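Local coordinates for HPV18 E7 (Human papillomavirus type 18, PDB 6IWD), which probably drives quiescent host cells into S phase so that the virus can use their DNA-replication machinery, the chain here being its zinc-binding C-terminal domain, at residues I22-E27 with R34-L39. Sequence-based numbering, arbitrary orientation.
Sequences IELVVE and RAFQQL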
loop_
_atom_site.group_PDB
_atom_site.type_symbol
_atom_site.label_atom_id
_atom_site.label_comp_id
_atom_site.label_asym_id
_atom_site.label_seq_id
_atom_site.Cartn_x
_atom_site.Cartn_y
_atom_site.Cartn_z
ATOM N N ILE B 22 1.529 20.344 3.189
ATOM C CA ILE B 22 1.870 19.866 1.857
ATOM C C ILE B 22 0.588 19.439 1.169
ATOM O O ILE B 22 -0.213 18.697 1.747
ATOM C CB ILE B 22 2.872 18.698 1.910
ATOM C CG1 ILE B 22 4.181 19.146 2.554
ATOM C CG2 ILE B 22 3.094 18.118 0.516
ATOM C CD1 ILE B 22 5.147 18.005 2.804
ATOM N N GLU B 23 0.398 19.902 -0.058
ATOM C CA GLU B 23 -0.744 19.533 -0.884
ATOM C C GLU B 23 -0.243 18.608 -1.991
ATOM O O GLU B 23 0.518 19.036 -2.863
ATOM C CB GLU B 23 -1.404 20.783 -1.456
ATOM C CG GLU B 23 -2.918 20.794 -1.386
ATOM C CD GLU B 23 -3.490 22.204 -1.474
ATOM O OE1 GLU B 23 -3.101 23.066 -0.648
ATOM O OE2 GLU B 23 -4.319 22.451 -2.381
ATOM N N LEU B 24 -0.653 17.343 -1.946
ATOM C CA LEU B 24 -0.338 16.372 -2.988
ATOM C C LEU B 24 -1.590 16.107 -3.807
ATOM O O LEU B 24 -2.665 15.870 -3.247
ATOM C CB LEU B 24 0.175 15.059 -2.397
ATOM C CG LEU B 24 1.375 15.125 -1.468
ATOM C CD1 LEU B 24 1.606 13.764 -0.864
ATOM C CD2 LEU B 24 2.597 15.596 -2.236
ATOM N N VAL B 25 -1.453 16.157 -5.125
ATOM C CA VAL B 25 -2.563 15.932 -6.039
ATOM C C VAL B 25 -2.254 14.672 -6.832
ATOM O O VAL B 25 -1.225 14.599 -7.518
ATOM C CB VAL B 25 -2.789 17.142 -6.958
ATOM C CG1 VAL B 25 -3.940 16.876 -7.915
ATOM C CG2 VAL B 25 -3.049 18.388 -6.111
ATOM N N VAL B 26 -3.121 13.675 -6.717
ATOM C CA VAL B 26 -2.924 12.403 -7.391
ATOM C C VAL B 26 -4.136 12.087 -8.260
ATOM O O VAL B 26 -5.229 12.632 -8.085
ATOM C CB VAL B 26 -2.666 11.252 -6.389
ATOM C CG1 VAL B 26 -1.351 11.474 -5.653
ATOM C CG2 VAL B 26 -3.815 11.132 -5.398
ATOM N N GLU B 27 -3.926 11.183 -9.209
ATOM C CA GLU B 27 -5.009 10.496 -9.895
ATOM C C GLU B 27 -4.803 9.010 -9.676
ATOM O O GLU B 27 -3.680 8.512 -9.825
ATOM C CB GLU B 27 -5.044 10.830 -11.387
ATOM C CG GLU B 27 -5.299 12.292 -11.647
ATOM C CD GLU B 27 -5.703 12.568 -13.080
ATOM O OE1 GLU B 27 -5.524 11.670 -13.935
ATOM O OE2 GLU B 27 -6.205 13.683 -13.350
ATOM N N ARG B 34 -7.013 4.510 -1.103
ATOM C CA ARG B 34 -7.092 4.013 0.273
ATOM C C ARG B 34 -5.744 3.475 0.732
ATOM O O ARG B 34 -5.316 3.730 1.867
ATOM C CB ARG B 34 -8.152 2.913 0.385
ATOM C CG ARG B 34 -8.506 2.557 1.820
ATOM C CD ARG B 34 -9.329 3.667 2.426
ATOM N NE ARG B 34 -10.685 3.625 1.893
ATOM C CZ ARG B 34 -11.479 4.680 1.735
ATOM N NH1 ARG B 34 -11.066 5.907 2.031
ATOM N NH2 ARG B 34 -12.687 4.498 1.240
ATOM N N ALA B 35 -5.062 2.729 -0.143
ATOM C CA ALA B 35 -3.753 2.186 0.207
ATOM C C ALA B 35 -2.755 3.297 0.515
ATOM O O ALA B 35 -1.935 3.170 1.433
ATOM C CB ALA B 35 -3.245 1.298 -0.930
ATOM N N PHE B 36 -2.806 4.386 -0.256
ATOM C CA PHE B 36 -1.944 5.544 -0.036
ATOM C C PHE B 36 -2.267 6.230 1.290
ATOM O O PHE B 36 -1.359 6.565 2.063
ATOM C CB PHE B 36 -2.111 6.501 -1.223
ATOM C CG PHE B 36 -1.169 7.687 -1.230
ATOM C CD1 PHE B 36 0.150 7.568 -0.834
ATOM C CD2 PHE B 36 -1.608 8.912 -1.717
ATOM C CE1 PHE B 36 1.007 8.679 -0.864
ATOM C CE2 PHE B 36 -0.756 10.015 -1.760
ATOM C CZ PHE B 36 0.548 9.896 -1.340
ATOM N N GLN B 37 -3.560 6.440 1.573
ATOM C CA GLN B 37 -3.983 6.958 2.878
ATOM C C GLN B 37 -3.431 6.099 4.018
ATOM O O GLN B 37 -2.883 6.619 4.995
ATOM C CB GLN B 37 -5.518 7.028 2.929
ATOM C CG GLN B 37 -6.123 8.092 2.018
ATOM C CD GLN B 37 -7.641 7.979 1.888
ATOM O OE1 GLN B 37 -8.220 6.898 2.049
ATOM N NE2 GLN B 37 -8.293 9.103 1.589
ATOM N N GLN B 38 -3.531 4.771 3.887
ATOM C CA GLN B 38 -3.049 3.881 4.942
ATOM C C GLN B 38 -1.547 4.050 5.192
ATOM O O GLN B 38 -1.092 3.925 6.339
ATOM C CB GLN B 38 -3.393 2.427 4.582
ATOM C CG GLN B 38 -2.974 1.389 5.631
ATOM C CD GLN B 38 -3.612 1.642 6.996
ATOM O OE1 GLN B 38 -4.820 1.793 7.102
ATOM N NE2 GLN B 38 -2.794 1.692 8.039
ATOM N N LEU B 39 -0.769 4.371 4.150
ATOM C CA LEU B 39 0.672 4.553 4.347
ATOM C C LEU B 39 0.967 5.720 5.284
ATOM O O LEU B 39 1.920 5.661 6.068
ATOM C CB LEU B 39 1.375 4.748 2.998
ATOM C CG LEU B 39 1.327 3.530 2.074
ATOM C CD1 LEU B 39 2.178 3.727 0.801
ATOM C CD2 LEU B 39 1.770 2.287 2.829
#
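Phe36 reaches across from helix 30-41 onto strand 21-28 and meets Leu24 and Val26, two residues whose side chains project from the helix-facing side of the strand. Its CG stands anti to the backbone N (chi1 -174°), which carries the ring across the gap between backbones whose closest CA atoms, those of Val26 and Phe36, are 10.1 Å apart. The far end of the ring does the touching: Leu24 CD1 sits at the edge, near the ring plane, 4.0 Å from Phe36 CZ, and the two side chains cross at about a right angle. Val26 comes in obliquely, its CG1 4.2 Å from Phe36 CE2. All three residues are buried, yet the shared surface is small, 107 Å², because a single aromatic side chain makes the whole bridge. Phe46 packs on both Leu24 and Phe36, Phe40 sets its ring edge-to-face with that of Phe36, and Leu39 of the second subunit also lies against Phe36.

On the outer side of the strand Glu23 is exposed and Val25 partly so, Val25 lying against Val47 of the second subunit; Glu27 bridges to Arg8 and to Lys17 of that subunit. On the helix, Arg34 NH1 donates to Gln37 OE1 at 3.0 Å, in the carbonyl plane and on a lone pair, though the bond is bent (147° at the hydrogen) and OE1 lies somewhat out of the guanidinium plane. Arg34, Gln37 and Gln38 also bind the chain of another protein, which docks on this polar flank in the assembly.

A helix laid over a two-stranded antiparallel sheet, with a Cys4 zinc site (Cys15, Cys18, Cys48, Cys51) at one end and a hydrophobic core continued into a second subunit, is the dimeric zinc-binding fold of the papillomavirus E7 C-terminal domain.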